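PDB 6K10: aldehyde dehydrogenase from Staphylococcus aureus, which oxidises 4,4'-diaponeurosporen-4-al to 4,4'-diaponeurosporenoic acid, most likely with NAD+ as electron acceptor, in the biosynthesis of the protective carotenoid staphyloxanthin. Local coordinates for residues 281-285 against 322-327; 58-62 against 287-293. The protein carries 1 engineered substitution. One frame throughout, in Å; residues are numbered along the deposited sequence.

Interaction 1 (281-285 against 322-327); sequences QNIQQ and ERYIEP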
loop_
_atom_site.group_PDB
_atom_site.type_symbol
_atom_site.label_atom_id
_atom_site.label_comp_id
_atom_site.label_asym_id
_atom_site.label_seq_id
_atom_site.Cartn_x
_atom_site.Cartn_y
_atom_site.Cartn_z
ATOM N N GLN A 281 28.978 -37.156 -0.507
ATOM C CA GLN A 281 30.170 -36.873 -1.301
ATOM C C GLN A 281 29.852 -36.697 -2.782
ATOM O O GLN A 281 30.557 -35.956 -3.477
ATOM C CB GLN A 281 31.212 -37.980 -1.102
ATOM C CG GLN A 281 32.457 -37.837 -1.978
ATOM C CD GLN A 281 33.257 -36.579 -1.673
ATOM O OE1 GLN A 281 33.201 -36.043 -0.566
ATOM N NE2 GLN A 281 33.999 -36.097 -2.665
ATOM N N ASN A 282 28.807 -37.347 -3.281
ATOM C CA ASN A 282 28.349 -37.161 -4.657
ATOM C C ASN A 282 26.985 -36.479 -4.586
ATOM O O ASN A 282 25.944 -37.137 -4.549
ATOM C CB ASN A 282 28.285 -38.484 -5.413
ATOM C CG ASN A 282 28.007 -38.293 -6.890
ATOM O OD1 ASN A 282 27.964 -37.164 -7.383
ATOM N ND2 ASN A 282 27.825 -39.395 -7.609
ATOM N N ILE A 283 27.003 -35.143 -4.571
ATOM C CA ILE A 283 25.779 -34.373 -4.369
ATOM C C ILE A 283 24.806 -34.570 -5.526
ATOM O O ILE A 283 23.588 -34.431 -5.354
ATOM C CB ILE A 283 26.132 -32.886 -4.148
ATOM C CG1 ILE A 283 27.021 -32.740 -2.911
ATOM C CG2 ILE A 283 24.881 -32.036 -3.982
ATOM C CD1 ILE A 283 27.590 -31.351 -2.720
ATOM N N GLN A 284 25.310 -34.923 -6.711
ATOM C CA GLN A 284 24.418 -35.221 -7.826
ATOM C C GLN A 284 23.539 -36.433 -7.545
ATOM O O GLN A 284 22.476 -36.575 -8.162
ATOM C CB GLN A 284 25.220 -35.443 -9.112
ATOM C CG GLN A 284 24.364 -35.406 -10.374
ATOM C CD GLN A 284 25.179 -35.406 -11.652
ATOM O OE1 GLN A 284 26.374 -35.116 -11.641
ATOM N NE2 GLN A 284 24.530 -35.730 -12.764
ATOM N N GLN A 285 23.948 -37.300 -6.623
ATOM C CA GLN A 285 23.173 -38.477 -6.257
ATOM C C GLN A 285 22.224 -38.227 -5.091
ATOM O O GLN A 285 21.447 -39.121 -4.745
ATOM C CB GLN A 285 24.114 -39.639 -5.916
ATOM N N GLU A 322 21.126 -33.084 -16.799
ATOM C CA GLU A 322 20.210 -33.038 -15.670
ATOM C C GLU A 322 19.874 -31.615 -15.252
ATOM O O GLU A 322 19.125 -31.427 -14.287
ATOM C CB GLU A 322 20.806 -33.794 -14.476
ATOM C CG GLU A 322 20.454 -35.268 -14.417
ATOM C CD GLU A 322 21.025 -35.945 -13.185
ATOM O OE1 GLU A 322 20.822 -35.423 -12.068
ATOM O OE2 GLU A 322 21.682 -36.997 -13.333
ATOM N N ARG A 323 20.399 -30.612 -15.962
ATOM C CA ARG A 323 20.353 -29.220 -15.517
ATOM C C ARG A 323 20.845 -29.112 -14.077
ATOM O O ARG A 323 20.259 -28.424 -13.238
ATOM C CB ARG A 323 18.954 -28.627 -15.690
ATOM C CG ARG A 323 18.440 -28.741 -17.121
ATOM C CD ARG A 323 17.242 -27.844 -17.382
ATOM N NE ARG A 323 16.180 -28.010 -16.396
ATOM C CZ ARG A 323 15.133 -28.814 -16.557
ATOM N NH1 ARG A 323 14.211 -28.901 -15.611
ATOM N NH2 ARG A 323 15.011 -29.531 -17.666
ATOM N N TYR A 324 21.942 -29.807 -13.798
ATOM C CA TYR A 324 22.489 -29.944 -12.457
ATOM C C TYR A 324 23.658 -28.993 -12.262
ATOM O O TYR A 324 24.530 -28.883 -13.131
ATOM C CB TYR A 324 22.949 -31.382 -12.210
ATOM C CG TYR A 324 23.839 -31.540 -10.999
ATOM C CD1 TYR A 324 23.316 -31.476 -9.714
ATOM C CD2 TYR A 324 25.205 -31.752 -11.142
ATOM C CE1 TYR A 324 24.129 -31.620 -8.606
ATOM C CE2 TYR A 324 26.025 -31.900 -10.040
ATOM C CZ TYR A 324 25.480 -31.832 -8.773
ATOM O OH TYR A 324 26.287 -31.978 -7.665
ATOM N N ILE A 325 23.677 -28.315 -11.119
ATOM C CA ILE A 325 24.815 -27.507 -10.703
ATOM C C ILE A 325 25.090 -27.804 -9.237
ATOM O O ILE A 325 24.200 -27.656 -8.391
ATOM C CB ILE A 325 24.582 -26.006 -10.925
ATOM C CG1 ILE A 325 24.429 -25.733 -12.420
ATOM C CG2 ILE A 325 25.737 -25.198 -10.350
ATOM C CD1 ILE A 325 24.346 -24.294 -12.768
ATOM N N GLU A 326 26.313 -28.231 -8.948
ATOM C CA GLU A 326 26.705 -28.594 -7.598
ATOM C C GLU A 326 26.748 -27.358 -6.700
ATOM O O GLU A 326 27.060 -26.257 -7.163
ATOM C CB GLU A 326 28.077 -29.264 -7.630
ATOM C CG GLU A 326 28.540 -29.871 -6.323
ATOM C CD GLU A 326 29.947 -30.428 -6.416
ATOM O OE1 GLU A 326 30.329 -31.230 -5.539
ATOM O OE2 GLU A 326 30.672 -30.062 -7.364
ATOM N N PRO A 327 26.418 -27.507 -5.416
ATOM C CA PRO A 327 26.660 -26.417 -4.465
ATOM C C PRO A 327 28.106 -25.956 -4.535
ATOM O O PRO A 327 29.038 -26.756 -4.426
ATOM C CB PRO A 327 26.328 -27.055 -3.114
ATOM C CG PRO A 327 25.274 -28.043 -3.442
ATOM C CD PRO A 327 25.651 -28.604 -4.799
#

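Interaction 2 (58-62 against 287-293); sequences DLGKN and PDYGRIV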
loop_
_atom_site.group_PDB
_atom_site.type_symbol
_atom_site.label_atom_id
_atom_site.label_comp_id
_atom_site.label_asym_id
_atom_site.label_seq_id
_atom_site.Cartn_x
_atom_site.Cartn_y
_atom_site.Cartn_z
ATOM N N ASP A 58 9.906 -30.459 -13.366
ATOM C CA ASP A 58 10.306 -29.133 -13.824
ATOM C C ASP A 58 11.455 -28.535 -13.024
ATOM O O ASP A 58 12.277 -27.807 -13.594
ATOM C CB ASP A 58 9.110 -28.174 -13.787
ATOM C CG ASP A 58 8.029 -28.551 -14.781
ATOM O OD1 ASP A 58 8.252 -29.483 -15.581
ATOM O OD2 ASP A 58 6.962 -27.899 -14.773
ATOM N N LEU A 59 11.542 -28.821 -11.723
ATOM C CA LEU A 59 12.526 -28.186 -10.851
ATOM C C LEU A 59 13.386 -29.186 -10.087
ATOM O O LEU A 59 14.201 -28.773 -9.252
ATOM C CB LEU A 59 11.825 -27.250 -9.862
ATOM C CG LEU A 59 11.229 -25.961 -10.432
ATOM C CD1 LEU A 59 10.353 -25.269 -9.400
ATOM C CD2 LEU A 59 12.332 -25.032 -10.905
ATOM N N GLY A 60 13.233 -30.483 -10.344
ATOM C CA GLY A 60 13.942 -31.479 -9.558
ATOM C C GLY A 60 13.608 -31.428 -8.085
ATOM O O GLY A 60 14.426 -31.833 -7.253
ATOM N N LYS A 61 12.419 -30.940 -7.741
ATOM C CA LYS A 61 12.069 -30.681 -6.351
ATOM C C LYS A 61 11.595 -31.963 -5.680
ATOM O O LYS A 61 10.586 -32.551 -6.085
ATOM C CB LYS A 61 10.997 -29.597 -6.273
ATOM C CG LYS A 61 10.833 -28.995 -4.888
ATOM C CD LYS A 61 9.942 -27.763 -4.930
ATOM C CE LYS A 61 10.554 -26.678 -5.804
ATOM N NZ LYS A 61 10.205 -25.305 -5.334
ATOM N N ASN A 62 12.325 -32.391 -4.652
ATOM C CA ASN A 62 11.955 -33.576 -3.895
ATOM C C ASN A 62 10.680 -33.323 -3.094
ATOM O O ASN A 62 10.325 -32.184 -2.779
ATOM C CB ASN A 62 13.102 -33.994 -2.972
ATOM C CG ASN A 62 13.317 -33.027 -1.822
ATOM O OD1 ASN A 62 12.613 -33.074 -0.814
ATOM N ND2 ASN A 62 14.300 -32.142 -1.969
ATOM N N PRO A 287 18.997 -37.254 -3.137
ATOM C CA PRO A 287 17.585 -37.036 -3.467
ATOM C C PRO A 287 16.987 -35.803 -2.813
ATOM O O PRO A 287 15.786 -35.558 -2.972
ATOM C CB PRO A 287 16.924 -38.309 -2.930
ATOM C CG PRO A 287 17.722 -38.606 -1.698
ATOM C CD PRO A 287 19.154 -38.210 -2.025
ATOM N N ASP A 288 17.789 -35.030 -2.086
ATOM C CA ASP A 288 17.324 -33.868 -1.343
ATOM C C ASP A 288 17.716 -32.559 -2.014
ATOM O O ASP A 288 17.517 -31.488 -1.430
ATOM C CB ASP A 288 17.883 -33.912 0.079
ATOM C CG ASP A 288 17.483 -35.169 0.818
ATOM O OD1 ASP A 288 16.370 -35.677 0.568
ATOM O OD2 ASP A 288 18.293 -35.667 1.626
ATOM N N TYR A 289 18.267 -32.619 -3.221
ATOM C CA TYR A 289 18.847 -31.455 -3.871
ATOM C C TYR A 289 18.222 -31.264 -5.244
ATOM O O TYR A 289 18.067 -32.225 -6.004
ATOM C CB TYR A 289 20.366 -31.605 -3.983
ATOM C CG TYR A 289 21.051 -30.397 -4.561
ATOM C CD1 TYR A 289 21.017 -29.176 -3.901
ATOM C CD2 TYR A 289 21.740 -30.477 -5.761
ATOM C CE1 TYR A 289 21.644 -28.067 -4.426
ATOM C CE2 TYR A 289 22.369 -29.379 -6.292
ATOM C CZ TYR A 289 22.317 -28.177 -5.623
ATOM O OH TYR A 289 22.949 -27.086 -6.159
ATOM N N GLY A 290 17.875 -30.015 -5.559
ATOM C CA GLY A 290 17.101 -29.697 -6.739
ATOM C C GLY A 290 17.955 -29.426 -7.964
ATOM O O GLY A 290 19.174 -29.612 -7.971
ATOM N N ARG A 291 17.284 -28.973 -9.023
ATOM C CA ARG A 291 17.905 -28.732 -10.317
ATOM C C ARG A 291 17.479 -27.369 -10.851
ATOM O O ARG A 291 16.505 -26.772 -10.388
ATOM C CB ARG A 291 17.531 -29.824 -11.329
ATOM C CG ARG A 291 17.958 -31.228 -10.925
ATOM C CD ARG A 291 19.468 -31.361 -10.952
ATOM N NE ARG A 291 19.920 -32.726 -10.688
ATOM C CZ ARG A 291 20.177 -33.207 -9.476
ATOM N NH1 ARG A 291 20.028 -32.436 -8.407
ATOM N NH2 ARG A 291 20.590 -34.459 -9.334
ATOM N N ILE A 292 18.217 -26.891 -11.850
ATOM C CA ILE A 292 17.950 -25.584 -12.445
ATOM C C ILE A 292 16.746 -25.685 -13.375
ATOM O O ILE A 292 16.531 -26.707 -14.038
ATOM C CB ILE A 292 19.206 -25.065 -13.175
ATOM C CG1 ILE A 292 20.421 -25.134 -12.246
ATOM C CG2 ILE A 292 19.004 -23.637 -13.651
ATOM C CD1 ILE A 292 20.229 -24.404 -10.923
ATOM N N VAL A 293 15.955 -24.607 -13.436
ATOM C CA VAL A 293 14.629 -24.672 -14.056
ATOM C C VAL A 293 14.721 -25.035 -15.535
ATOM O O VAL A 293 13.959 -25.878 -16.024
ATOM C CB VAL A 293 13.868 -23.349 -13.847
ATOM C CG1 VAL A 293 14.654 -22.161 -14.402
ATOM C CG2 VAL A 293 12.483 -23.424 -14.481
#

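Interaction 1 (281-285 against 322-327)
Gln284 and Tyr324 each place CG anti to the backbone N (chi1 -165° and 165°), and this lays the extended glutamine chain across one face of the phenol ring. Gln284 CG sits 3.8 Å from the ring centroid, almost directly above it, a CH-pi contact. Gln284 CB lies over the hydroxyl end of the same face, 3.6 Å from Tyr324 CZ. Farther along the chain the amide stacks on the ring with the two planes 24° apart, and Gln284 OE1 comes within 3.6 Å of Tyr324 CD2. The opposite face is met near its rim by the backbone N of Glu326. Gln284 NE2 donates to Glu322 OE2 over 3.2 Å; the acceptor lies close to the amide plane, but the donor stands well above the carboxylate plane. Asp319 OD2 also accepts from this NE2, and Glu322 OE1 pairs with Arg291, so NE2 serves two acceptors and each Glu322 oxygen has a partner. Arg323 and Tyr324 face Asp319 in a G1 beta bulge, where the chain turns from strand 318-319 into strand 324-330 of the antiparallel hairpin. Beyond the tyrosine, Ile283 CB rests 3.6 Å from Tyr324 OH. Ile283 CG2 touches Pro327 CD at 3.6 Å, while its CD1 lies 3.9 Å from Glu326 OE1; the other carboxylate oxygen, Glu326 OE2, bonds to His317.

Interaction 2 (58-62 against 287-293)
The Asn62 amide turns one face to the 287-288 peptide: Pro287 O stands 3.7 Å from Asn62 CG, and on the same side Asp288 CA is 4.1 Å from that carbon. Asn62 ND2 comes to 3.3 Å from Asp288 O, too poorly angled for a hydrogen bond, whereas OD1 accepts from Glu65 N, making Asn62 the N-cap of helix 63-89. The other flat group, the Arg291 guanidinium, folds back because its chain bends at chi2 (-68°). Its NH1 reaches Gly290 O, which lies in the guanidinium plane 3.0 Å away, although the donor stands above the carbonyl plane. NH2 of the same group forms a salt bridge with Glu322. The contact thus sets the short turn between helices 48-59 and 63-89 against the irregular loop that precedes helix 295-307, the two running in roughly opposing directions. Gly60, with positive phi, is the first residue to leave the helical path after helix 48-59. Two backbone contacts join the segments there. Arg291 N donates to Leu59 O over 3.1 Å, approaching from above the carbonyl plane, and Gly290 CA makes a CA-H...O contact of 3.5 Å with Gly60 O. The second subunit adds to one end, where Tyr453 of that chain gives its backbone N to Asp288 OD2. At the other end, where Phe121 also packs on Val293, Leu59 and Val293 lie side by side, with Leu59 CD2 3.7 Å from Val293 CB.

From the N terminus, the chain first lays down 58-62 at the end of helix 48-59. Nearly 220 residues later it leaves helix 264-279 and passes through 281-285 and then 287-293, both in the loop leading to helix 295-307. Interaction 2 closes its long loop when 287-293 returns to 58-62; interaction 1 closes a much shorter one after that helix, when 322-327 reaches back to 281-285. The segments alternate, so the two loops cross. The loop before helix 295-307 therefore ties the N-terminal helices to strand 324-330. Probable hydrogen bonds, Tyr289 OH to Ile325 O and Arg323 NE to Ile292 O, join the two contacts directly.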